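Local coordinates for putative acetoin utilization protein, acetoin dehydrogenase (Thermus thermophilus, PDB 5AWE) that is of unknown function but, with its paired CBS domains and an ACT domain, probably senses a small regulatory ligand such as a nucleotide or amino acid, at residues P16-V20 and L21-R25; M183-G187 and E188-G192; A73-V77 and R78-A82. All blocks are in the same frame, centred on the assembly; numbering follows the deposited sequence.

Contact 1. Residues P16-V20 and L21-R25; sequences PDTPV and LEAIR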
ATOM      1  N   PRO A  16      -2.969  -0.361  24.448  1.00 30.36           N
ATOM      2  CA  PRO A  16      -3.156  -1.548  23.606  1.00 30.97           C
ATOM      3  C   PRO A  16      -4.167  -1.372  22.465  1.00 32.99           C
ATOM      4  O   PRO A  16      -4.015  -1.965  21.392  1.00 33.02           O
ATOM      5  CB  PRO A  16      -3.593  -2.626  24.597  1.00 30.17           C
ATOM      6  CG  PRO A  16      -3.103  -2.143  25.929  1.00 30.58           C
ATOM      7  CD  PRO A  16      -3.217  -0.652  25.872  1.00 27.96           C
ATOM      8  N   ASP A  17      -5.198  -0.568  22.699  1.00 33.33           N
ATOM      9  CA  ASP A  17      -6.246  -0.381  21.706  1.00 34.17           C
ATOM     10  C   ASP A  17      -5.919   0.769  20.769  1.00 33.75           C
ATOM     11  O   ASP A  17      -6.682   1.063  19.852  1.00 34.85           O
ATOM     12  CB  ASP A  17      -7.593  -0.128  22.386  1.00 40.28           C
ATOM     13  CG  ASP A  17      -8.165  -1.379  23.032  1.00 50.64           C
ATOM     14  OD1 ASP A  17      -7.698  -2.493  22.694  1.00 58.81           O
ATOM     15  OD2 ASP A  17      -9.079  -1.250  23.877  1.00 55.36           O
ATOM     16  N   THR A  18      -4.789   1.423  20.998  1.00 32.06           N
ATOM     17  CA  THR A  18      -4.284   2.400  20.039  1.00 32.55           C
ATOM     18  C   THR A  18      -4.122   1.716  18.676  1.00 32.68           C
ATOM     19  O   THR A  18      -3.564   0.623  18.587  1.00 32.29           O
ATOM     20  CB  THR A  18      -2.911   2.954  20.487  1.00 30.65           C
ATOM     21  OG1 THR A  18      -3.035   3.537  21.790  1.00 31.03           O
ATOM     22  CG2 THR A  18      -2.411   4.004  19.508  1.00 24.69           C
ATOM     23  N   PRO A  19      -4.618   2.348  17.599  1.00 32.61           N
ATOM     24  CA  PRO A  19      -4.487   1.733  16.272  1.00 32.42           C
ATOM     25  C   PRO A  19      -3.026   1.752  15.838  1.00 32.50           C
ATOM     26  O   PRO A  19      -2.326   2.742  16.059  1.00 32.05           O
ATOM     27  CB  PRO A  19      -5.357   2.614  15.367  1.00 34.06           C
ATOM     28  CG  PRO A  19      -6.234   3.396  16.301  1.00 31.95           C
ATOM     29  CD  PRO A  19      -5.409   3.587  17.548  1.00 33.50           C
ATOM     30  N   VAL A  20      -2.573   0.665  15.222  1.00 32.35           N
ATOM     31  CA  VAL A  20      -1.192   0.557  14.780  1.00 33.59           C
ATOM     32  C   VAL A  20      -0.742   1.796  14.012  1.00 34.88           C
ATOM     33  O   VAL A  20       0.358   2.307  14.241  1.00 34.81           O
ATOM     34  CB  VAL A  20      -0.982  -0.710  13.894  1.00 34.57           C
ATOM     35  CG1 VAL A  20       0.396  -0.685  13.238  1.00 28.74           C
ATOM     36  CG2 VAL A  20      -1.107  -1.967  14.751  1.00 35.45           C
ATOM     37  N   LEU A  21      -1.588   2.293  13.112  1.00 35.60           N
ATOM     38  CA  LEU A  21      -1.175   3.403  12.257  1.00 37.45           C
ATOM     39  C   LEU A  21      -1.112   4.732  12.998  1.00 37.17           C
ATOM     40  O   LEU A  21      -0.398   5.645  12.588  1.00 36.83           O
ATOM     41  CB  LEU A  21      -2.092   3.517  11.030  1.00 38.81           C
ATOM     42  CG  LEU A  21      -3.611   3.503  11.193  1.00 43.08           C
ATOM     43  CD1 LEU A  21      -4.117   4.864  11.664  1.00 42.34           C
ATOM     44  CD2 LEU A  21      -4.237   3.135   9.852  1.00 46.03           C
ATOM     45  N   GLU A  22      -1.847   4.838  14.097  1.00 37.83           N
ATOM     46  CA  GLU A  22      -1.770   6.034  14.917  1.00 39.50           C
ATOM     47  C   GLU A  22      -0.477   6.006  15.719  1.00 39.27           C
ATOM     48  O   GLU A  22       0.192   7.027  15.875  1.00 40.28           O
ATOM     49  CB  GLU A  22      -2.969   6.115  15.864  1.00 43.73           C
ATOM     50  CG  GLU A  22      -3.506   7.532  16.055  1.00 56.65           C
ATOM     51  CD  GLU A  22      -2.400   8.572  16.229  1.00 65.92           C
ATOM     52  OE1 GLU A  22      -2.107   8.952  17.389  1.00 66.21           O
ATOM     53  OE2 GLU A  22      -1.828   9.013  15.204  1.00 64.76           O
ATOM     54  N   ALA A  23      -0.118   4.828  16.219  1.00 38.46           N
ATOM     55  CA  ALA A  23       1.116   4.672  16.976  1.00 36.86           C
ATOM     56  C   ALA A  23       2.302   5.085  16.113  1.00 36.74           C
ATOM     57  O   ALA A  23       3.198   5.787  16.574  1.00 36.35           O
ATOM     58  CB  ALA A  23       1.272   3.231  17.430  1.00 32.31           C
ATOM     59  N   ILE A  24       2.290   4.657  14.854  1.00 36.29           N
ATOM     60  CA  ILE A  24       3.371   4.968  13.928  1.00 37.37           C
ATOM     61  C   ILE A  24       3.577   6.470  13.787  1.00 39.24           C
ATOM     62  O   ILE A  24       4.695   6.969  13.912  1.00 39.12           O
ATOM     63  CB  ILE A  24       3.098   4.368  12.528  1.00 35.01           C
ATOM     64  CG1 ILE A  24       3.152   2.839  12.601  1.00 35.34           C
ATOM     65  CG2 ILE A  24       4.112   4.906  11.519  1.00 32.55           C
ATOM     66  CD1 ILE A  24       2.904   2.135  11.280  1.00 24.17           C
ATOM     67  N   ARG A  25       2.495   7.189  13.524  1.00 41.50           N
ATOM     68  CA  ARG A  25       2.580   8.625  13.326  1.00 44.92           C
ATOM     69  C   ARG A  25       3.072   9.315  14.599  1.00 45.90           C
ATOM     70  O   ARG A  25       3.817  10.295  14.542  1.00 46.47           O
ATOM     71  CB  ARG A  25       1.210   9.178  12.917  1.00 48.63           C
ATOM     72  CG  ARG A  25       0.675   8.616  11.594  1.00 55.33           C
ATOM     73  CD  ARG A  25       1.624   8.895  10.423  1.00 60.66           C
ATOM     74  NE  ARG A  25       0.916   9.332   9.220  1.00 64.53           N
ATOM     75  CZ  ARG A  25       0.708  10.606   8.894  1.00 68.42           C
ATOM     76  NH1 ARG A  25       0.056  10.917   7.779  1.00 69.16           N
ATOM     77  NH2 ARG A  25       1.152  11.575   9.683  1.00 68.67           N
TER

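Contact 2. Residues M183-G187 and E188-G192; sequences MRVVG and EDVEG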
HETATM    1  N   MSE A 183      44.697   2.513  28.700  1.00 19.78           N
HETATM    2  CA  MSE A 183      44.693   3.471  29.798  1.00 20.97           C
HETATM    3  C   MSE A 183      44.617   4.863  29.201  1.00 19.66           C
HETATM    4  O   MSE A 183      45.330   5.174  28.253  1.00 19.85           O
HETATM    5  CB  MSE A 183      45.979   3.319  30.634  1.00 26.35           C
HETATM    6  CG  MSE A 183      46.005   4.119  31.940  1.00 34.95           C
HETATM    7 SE   MSE A 183      47.655   4.157  32.726  1.00 52.60          SE
HETATM    8  CE  MSE A 183      47.221   4.044  34.328  1.00 41.11           C
ATOM      9  N   ARG A 184      43.735   5.696  29.737  1.00 20.27           N
ATOM     10  CA  ARG A 184      43.672   7.078  29.302  1.00 19.63           C
ATOM     11  C   ARG A 184      44.170   7.978  30.405  1.00 19.36           C
ATOM     12  O   ARG A 184      43.694   7.913  31.533  1.00 20.15           O
ATOM     13  CB  ARG A 184      42.241   7.445  28.893  1.00 19.51           C
ATOM     14  CG  ARG A 184      41.901   6.921  27.512  1.00 17.23           C
ATOM     15  CD  ARG A 184      40.440   7.046  27.167  1.00 13.58           C
ATOM     16  NE  ARG A 184      40.169   6.388  25.886  1.00 21.98           N
ATOM     17  CZ  ARG A 184      40.361   6.952  24.693  1.00 20.31           C
ATOM     18  NH1 ARG A 184      40.826   8.192  24.605  1.00 18.76           N
ATOM     19  NH2 ARG A 184      40.083   6.278  23.586  1.00 18.34           N
ATOM     20  N   VAL A 185      45.159   8.796  30.075  1.00 20.42           N
ATOM     21  CA  VAL A 185      45.783   9.672  31.051  1.00 21.28           C
ATOM     22  C   VAL A 185      45.682  11.108  30.559  1.00 23.41           C
ATOM     23  O   VAL A 185      45.688  11.360  29.349  1.00 21.74           O
ATOM     24  CB  VAL A 185      47.269   9.301  31.265  1.00 24.52           C
ATOM     25  CG1 VAL A 185      47.376   7.884  31.870  1.00 16.08           C
ATOM     26  CG2 VAL A 185      48.021   9.374  29.932  1.00 19.47           C
ATOM     27  N   VAL A 186      45.569  12.041  31.500  1.00 23.93           N
ATOM     28  CA  VAL A 186      45.392  13.448  31.165  1.00 26.33           C
ATOM     29  C   VAL A 186      46.187  14.342  32.103  1.00 28.01           C
ATOM     30  O   VAL A 186      46.729  13.882  33.116  1.00 27.67           O
ATOM     31  CB  VAL A 186      43.913  13.879  31.267  1.00 26.76           C
ATOM     32  CG1 VAL A 186      43.051  13.075  30.291  1.00 24.46           C
ATOM     33  CG2 VAL A 186      43.429  13.697  32.699  1.00 27.53           C
ATOM     34  N   GLY A 187      46.242  15.626  31.758  1.00 28.90           N
ATOM     35  CA  GLY A 187      46.757  16.619  32.678  1.00 29.23           C
ATOM     36  C   GLY A 187      48.239  16.893  32.524  1.00 29.69           C
ATOM     37  O   GLY A 187      48.796  16.775  31.431  1.00 28.28           O
ATOM     38  N   GLU A 188      48.870  17.247  33.637  1.00 31.00           N
ATOM     39  CA  GLU A 188      50.223  17.773  33.640  1.00 33.30           C
ATOM     40  C   GLU A 188      51.239  16.772  33.121  1.00 34.31           C
ATOM     41  O   GLU A 188      51.377  15.671  33.660  1.00 37.13           O
ATOM     42  CB  GLU A 188      50.609  18.198  35.056  1.00 36.86           C
ATOM     43  CG  GLU A 188      51.949  18.903  35.147  1.00 46.40           C
ATOM     44  CD  GLU A 188      52.180  19.527  36.506  1.00 55.87           C
ATOM     45  OE1 GLU A 188      51.228  20.131  37.053  1.00 57.75           O
ATOM     46  OE2 GLU A 188      53.312  19.411  37.027  1.00 60.21           O
ATOM     47  N   ASP A 189      51.951  17.168  32.072  1.00 33.75           N
ATOM     48  CA  ASP A 189      53.074  16.400  31.559  1.00 32.93           C
ATOM     49  C   ASP A 189      52.663  14.997  31.121  1.00 32.55           C
ATOM     50  O   ASP A 189      53.431  14.044  31.247  1.00 32.64           O
ATOM     51  CB  ASP A 189      54.184  16.322  32.615  1.00 32.06           C
ATOM     52  CG  ASP A 189      55.482  15.777  32.052  1.00 34.22           C
ATOM     53  OD1 ASP A 189      55.751  16.001  30.853  1.00 34.88           O
ATOM     54  OD2 ASP A 189      56.232  15.122  32.804  1.00 36.48           O
ATOM     55  N   VAL A 190      51.448  14.877  30.597  1.00 32.18           N
ATOM     56  CA  VAL A 190      50.963  13.602  30.078  1.00 31.03           C
ATOM     57  C   VAL A 190      51.920  13.036  29.029  1.00 31.36           C
ATOM     58  O   VAL A 190      52.021  11.821  28.856  1.00 31.29           O
ATOM     59  CB  VAL A 190      49.564  13.757  29.437  1.00 32.41           C
ATOM     60  CG1 VAL A 190      49.640  14.683  28.217  1.00 27.17           C
ATOM     61  CG2 VAL A 190      49.021  12.394  29.042  1.00 28.31           C
ATOM     62  N   GLU A 191      52.629  13.918  28.333  1.00 31.38           N
ATOM     63  CA  GLU A 191      53.539  13.484  27.276  1.00 32.67           C
ATOM     64  C   GLU A 191      54.686  12.699  27.897  1.00 32.62           C
ATOM     65  O   GLU A 191      55.291  11.846  27.254  1.00 32.24           O
ATOM     66  CB  GLU A 191      54.089  14.692  26.511  1.00 35.17           C
ATOM     67  CG  GLU A 191      53.023  15.685  26.044  1.00 42.19           C
ATOM     68  CD  GLU A 191      52.436  16.505  27.191  1.00 48.59           C
ATOM     69  OE1 GLU A 191      52.930  16.377  28.333  1.00 50.77           O
ATOM     70  OE2 GLU A 191      51.481  17.277  26.950  1.00 45.66           O
ATOM     71  N   GLY A 192      54.970  12.985  29.160  1.00 33.26           N
ATOM     72  CA  GLY A 192      56.063  12.313  29.833  1.00 33.60           C
ATOM     73  C   GLY A 192      55.741  10.898  30.266  1.00 33.15           C
ATOM     74  O   GLY A 192      56.646  10.141  30.621  1.00 34.75           O
TER

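Contact 3. Residues A73-V77 and R78-A82; sequences AKLTV and REVMA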
ATOM      1  N   ALA A  73      -5.515  -0.770   8.919  1.00 34.44           N
ATOM      2  CA  ALA A  73      -6.274   0.351   9.453  1.00 33.66           C
ATOM      3  C   ALA A  73      -6.910  -0.005  10.784  1.00 33.82           C
ATOM      4  O   ALA A  73      -7.109   0.863  11.635  1.00 34.73           O
ATOM      5  CB  ALA A  73      -7.350   0.781   8.454  1.00 34.14           C
ATOM      6  N   LYS A  74      -7.227  -1.282  10.969  1.00 32.98           N
ATOM      7  CA  LYS A  74      -7.922  -1.712  12.172  1.00 32.93           C
ATOM      8  C   LYS A  74      -7.056  -2.518  13.144  1.00 32.76           C
ATOM      9  O   LYS A  74      -7.469  -2.793  14.272  1.00 32.87           O
ATOM     10  CB  LYS A  74      -9.168  -2.512  11.790  1.00 33.93           C
ATOM     11  CG  LYS A  74     -10.341  -1.635  11.361  1.00 43.85           C
ATOM     12  CD  LYS A  74     -11.439  -2.432  10.664  1.00 44.59           C
ATOM     13  CE  LYS A  74     -11.866  -3.649  11.476  1.00 50.30           C
ATOM     14  NZ  LYS A  74     -10.854  -4.746  11.427  1.00 51.65           N
ATOM     15  N   LEU A  75      -5.858  -2.898  12.715  1.00 31.20           N
ATOM     16  CA  LEU A  75      -4.948  -3.609  13.607  1.00 31.24           C
ATOM     17  C   LEU A  75      -4.603  -2.698  14.791  1.00 30.19           C
ATOM     18  O   LEU A  75      -4.314  -1.515  14.608  1.00 29.16           O
ATOM     19  CB  LEU A  75      -3.673  -4.006  12.853  1.00 30.29           C
ATOM     20  CG  LEU A  75      -2.721  -5.015  13.505  1.00 33.52           C
ATOM     21  CD1 LEU A  75      -3.419  -6.355  13.686  1.00 29.19           C
ATOM     22  CD2 LEU A  75      -1.488  -5.187  12.623  1.00 28.06           C
ATOM     23  N   THR A  76      -4.650  -3.253  16.002  1.00 30.33           N
ATOM     24  CA  THR A  76      -4.335  -2.489  17.213  1.00 29.55           C
ATOM     25  C   THR A  76      -2.972  -2.862  17.794  1.00 28.81           C
ATOM     26  O   THR A  76      -2.461  -3.954  17.551  1.00 28.26           O
ATOM     27  CB  THR A  76      -5.400  -2.713  18.303  1.00 30.15           C
ATOM     28  OG1 THR A  76      -5.384  -4.086  18.723  1.00 27.74           O
ATOM     29  CG2 THR A  76      -6.785  -2.371  17.762  1.00 30.80           C
ATOM     30  N   VAL A  77      -2.399  -1.945  18.569  1.00 28.97           N
ATOM     31  CA  VAL A  77      -1.112  -2.160  19.237  1.00 29.12           C
ATOM     32  C   VAL A  77      -1.053  -3.476  20.016  1.00 29.25           C
ATOM     33  O   VAL A  77      -0.010  -4.130  20.071  1.00 27.46           O
ATOM     34  CB  VAL A  77      -0.798  -0.978  20.195  1.00 30.39           C
ATOM     35  CG1 VAL A  77       0.379  -1.304  21.087  1.00 28.79           C
ATOM     36  CG2 VAL A  77      -0.490   0.272  19.378  1.00 30.21           C
ATOM     37  N   ARG A  78      -2.180  -3.867  20.604  1.00 30.93           N
ATOM     38  CA  ARG A  78      -2.239  -5.083  21.404  1.00 32.28           C
ATOM     39  C   ARG A  78      -1.835  -6.323  20.616  1.00 32.82           C
ATOM     40  O   ARG A  78      -1.264  -7.253  21.175  1.00 32.53           O
ATOM     41  CB  ARG A  78      -3.646  -5.280  21.971  1.00 32.20           C
ATOM     42  CG  ARG A  78      -3.727  -6.399  23.003  1.00 32.86           C
ATOM     43  CD  ARG A  78      -5.168  -6.740  23.368  1.00 43.40           C
ATOM     44  NE  ARG A  78      -5.950  -5.557  23.726  1.00 48.37           N
ATOM     45  CZ  ARG A  78      -5.956  -5.005  24.936  1.00 49.39           C
ATOM     46  NH1 ARG A  78      -5.219  -5.528  25.908  1.00 47.30           N
ATOM     47  NH2 ARG A  78      -6.702  -3.932  25.172  1.00 47.88           N
ATOM     48  N   GLU A  79      -2.126  -6.325  19.318  1.00 33.84           N
ATOM     49  CA  GLU A  79      -1.918  -7.500  18.476  1.00 34.61           C
ATOM     50  C   GLU A  79      -0.476  -7.653  18.009  1.00 34.63           C
ATOM     51  O   GLU A  79      -0.101  -8.692  17.459  1.00 35.21           O
ATOM     52  CB  GLU A  79      -2.850  -7.437  17.261  1.00 36.46           C
ATOM     53  CG  GLU A  79      -4.328  -7.363  17.637  1.00 50.55           C
ATOM     54  CD  GLU A  79      -5.246  -7.367  16.431  1.00 62.00           C
ATOM     55  OE1 GLU A  79      -6.123  -6.474  16.343  1.00 66.40           O
ATOM     56  OE2 GLU A  79      -5.094  -8.263  15.572  1.00 69.01           O
ATOM     57  N   VAL A  80       0.337  -6.625  18.225  1.00 32.91           N
ATOM     58  CA  VAL A  80       1.720  -6.658  17.758  1.00 30.45           C
ATOM     59  C   VAL A  80       2.744  -6.363  18.856  1.00 28.31           C
ATOM     60  O   VAL A  80       3.947  -6.456  18.622  1.00 27.87           O
ATOM     61  CB  VAL A  80       1.932  -5.654  16.599  1.00 30.70           C
ATOM     62  CG1 VAL A  80       1.039  -6.027  15.424  1.00 28.76           C
ATOM     63  CG2 VAL A  80       1.619  -4.235  17.072  1.00 26.29           C
HETATM   64  N   MSE A  81       2.275  -6.002  20.046  1.00 26.02           N
HETATM   65  CA  MSE A  81       3.201  -5.629  21.109  1.00 25.80           C
HETATM   66  C   MSE A  81       3.937  -6.847  21.660  1.00 23.88           C
HETATM   67  O   MSE A  81       3.458  -7.981  21.560  1.00 23.61           O
HETATM   68  CB  MSE A  81       2.470  -4.879  22.239  1.00 28.96           C
HETATM   69  CG  MSE A  81       1.407  -5.670  22.994  1.00 38.60           C
HETATM   70 SE   MSE A  81       0.533  -4.647  24.220  1.00 53.73          SE
HETATM   71  CE  MSE A  81      -0.033  -5.913  25.338  1.00 45.16           C
ATOM     72  N   ALA A  82       5.121  -6.608  22.213  1.00 22.24           N
ATOM     73  CA  ALA A  82       5.952  -7.692  22.725  1.00 21.75           C
ATOM     74  C   ALA A  82       5.782  -7.798  24.224  1.00 23.13           C
ATOM     75  O   ALA A  82       5.653  -6.783  24.912  1.00 21.05           O
ATOM     76  CB  ALA A  82       7.410  -7.441  22.400  1.00 18.36           C
TER
HETATM   77  O   HOH W   1      -7.223  -4.875  20.610  1.00 53.65           O

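Contact 1. Residues P16-V20 and L21-R25
Pro19 and Ala23 meet where the chain turns into helix 20-30, and the carbonyl of Pro19 starts the helix. Pro19 O accepts a bond from Ala23 N at 3.0 Å, entering nearly along the C=O axis (C=O...N angle 167°), and a weak, bent one from Glu22 N. Pro19 holds the N-cap position, where proline costs the helix nothing, because an amide there would have no helical carbonyl to bind. One residue on, Val20 O receives Ile24 N at 3.1 Å, with the donor tilted 19° from the carbonyl plane.

The tight part lies on the inner side of this first turn. Ala23 CB sits 3.4 Å from Val20 O, and the small methyl lets the side chain of Val77 lie against it. With chi1 at 170°, Val20 CG1 is anti to the backbone N and comes within 4.3 Å of Ile24 CD1, the end of an ethyl arm whose CG1 also lies over Val20 O. Both branched side chains rest on Leu52 of helix 49-53. Thr18 lends a methyl, CG2, to the neighbourhood of Ala23 N at 4.1 Å, while its hydroxyl bonds to Ala15 O.

The outer side is looser and only partly exposed. Pro19 and Glu22 run side by side in the same direction, touching through Pro19 CD and Glu22 CB at 3.9 Å, after which the glutamate chain bends and leads its carboxylate away from the loop. Tyr70 of the second subunit partly closes this side, packing on Leu21 and Glu22.

The chemistry implies a helix start in which proline supplies the first helical acceptor, aliphatic groups fill the buried side, and the carboxylate of Glu22, near the helix N-terminus, would probably be favoured by the helix dipole.

Contact 2. Residues M183-G187 and E188-G192
Val185 and Val190 make the apolar part of this turn. Val185 CG2 and Val190 CG2 are modelled 3.3 Å apart, shorter than two methyls normally come, so the exact distance is doubtful although the contact is clear; the side chains cross obliquely. In Val190 the touching methyl stands anti to the backbone N, leaving CG1 between N and the carbonyl carbon (chi1 64°), and it also lies 3.5 Å from Val185 O. Both valines pack on Leu141 of strand 141-148, so compact branched side chains suit a place where the chain must fold back against the sheet.

The hydrogen bonding belongs to the backbone. Val190 N reaches Gly187 O at 3.4 Å, a weak bond with an N-H...O angle of 146°, closing a type II beta turn from Gly187 to Val190. Just beyond it, Gly192 N bonds to Asp189 O at 2.8 Å, which begins to wind the chain toward helix 193-199. Gly187 enters the turn with a positive phi of 92°, and its backbone angles would jam a beta carbon against the preceding carbonyl oxygen; glycine alone escapes this.

The charged groups face outward. Glu188 and Asp189 occupy the two corners of the turn, both exposed, and Glu188 extends away beyond its CB. Asp189 OD2 forms a salt bridge with Arg196, a residue of the following helix. Glu188 and Asp189 both touch Pro163.

Strand 178-186, a tight turn and helix 193-199 thus follow in succession, the beta-to-alpha connection expected late in the beta-alpha-beta-beta-alpha-beta order of an ACT domain.

Contact 3. Residues A73-V77 and R78-A82
Thr76 and Glu79 meet through both backbone and side chain. Glu79 N bonds to Thr76 O at 3.0 Å, fairly straight at the hydrogen (153°), yet the donor stands 47° out of the carbonyl plane. Beside this bond, Thr76 OG1 comes within 3.5 Å of Glu79 OE1, at best a weak and unsettled bond. A residue later the pattern recurs: Val77 O receives Val80 N at 3.1 Å, again from above the carbonyl plane, and more weakly Met81 N.

Leu75 flanks this turn. Its CD1 lies 3.2 Å from Glu79 OE2, so the carboxylate end crosses over a methyl, and its CD2 meets Val80 CG1 at 3.9 Å. Leu75 is buried, and its two methyls split the work, one against the carboxylate end and one against Val80. Val77 CG1, anti to the backbone N (chi1 169°), approaches CB of Met81, which is selenomethionine, at 4.3 Å.

Farther out, a water lies 2.8 Å from Thr76 OG1 and, in plane at the guanidinium edge, weakly accepts from Arg78 NE. Arg78 suits this exposed place because its long chain lets NH2 reach a salt bridge with Asp17, which would help fix its direction.

The turn links helix 65-74 to the chain leading into strand 88-89. Backbone bonding ties Leu75 to Val20 of helix 20-30, and both Val77 and Met81 press on Val37 of strand 34-39 and Val47 of strand 42-48.

Along the chain the order is contact 1, contact 3, contact 2. Contacts 1 and 3 have centres about 7 Å apart and touch directly: Pro16 O lies 2.8 Å from Arg78 N and Thr18 O 2.8 Å from Val77 N, both probable hydrogen bonds, so the start of helix 20-30 and the turn after helix 65-74 lie together. Residues from the start of the second CBS domain therefore pack against the first. Contact 2 stands apart in the ACT domain, its centre 53 Å from contact 1 and 55 Å from contact 3, on the opposite side of the chain's centre, consistent with an elongated protein of separate CBS and ACT modules.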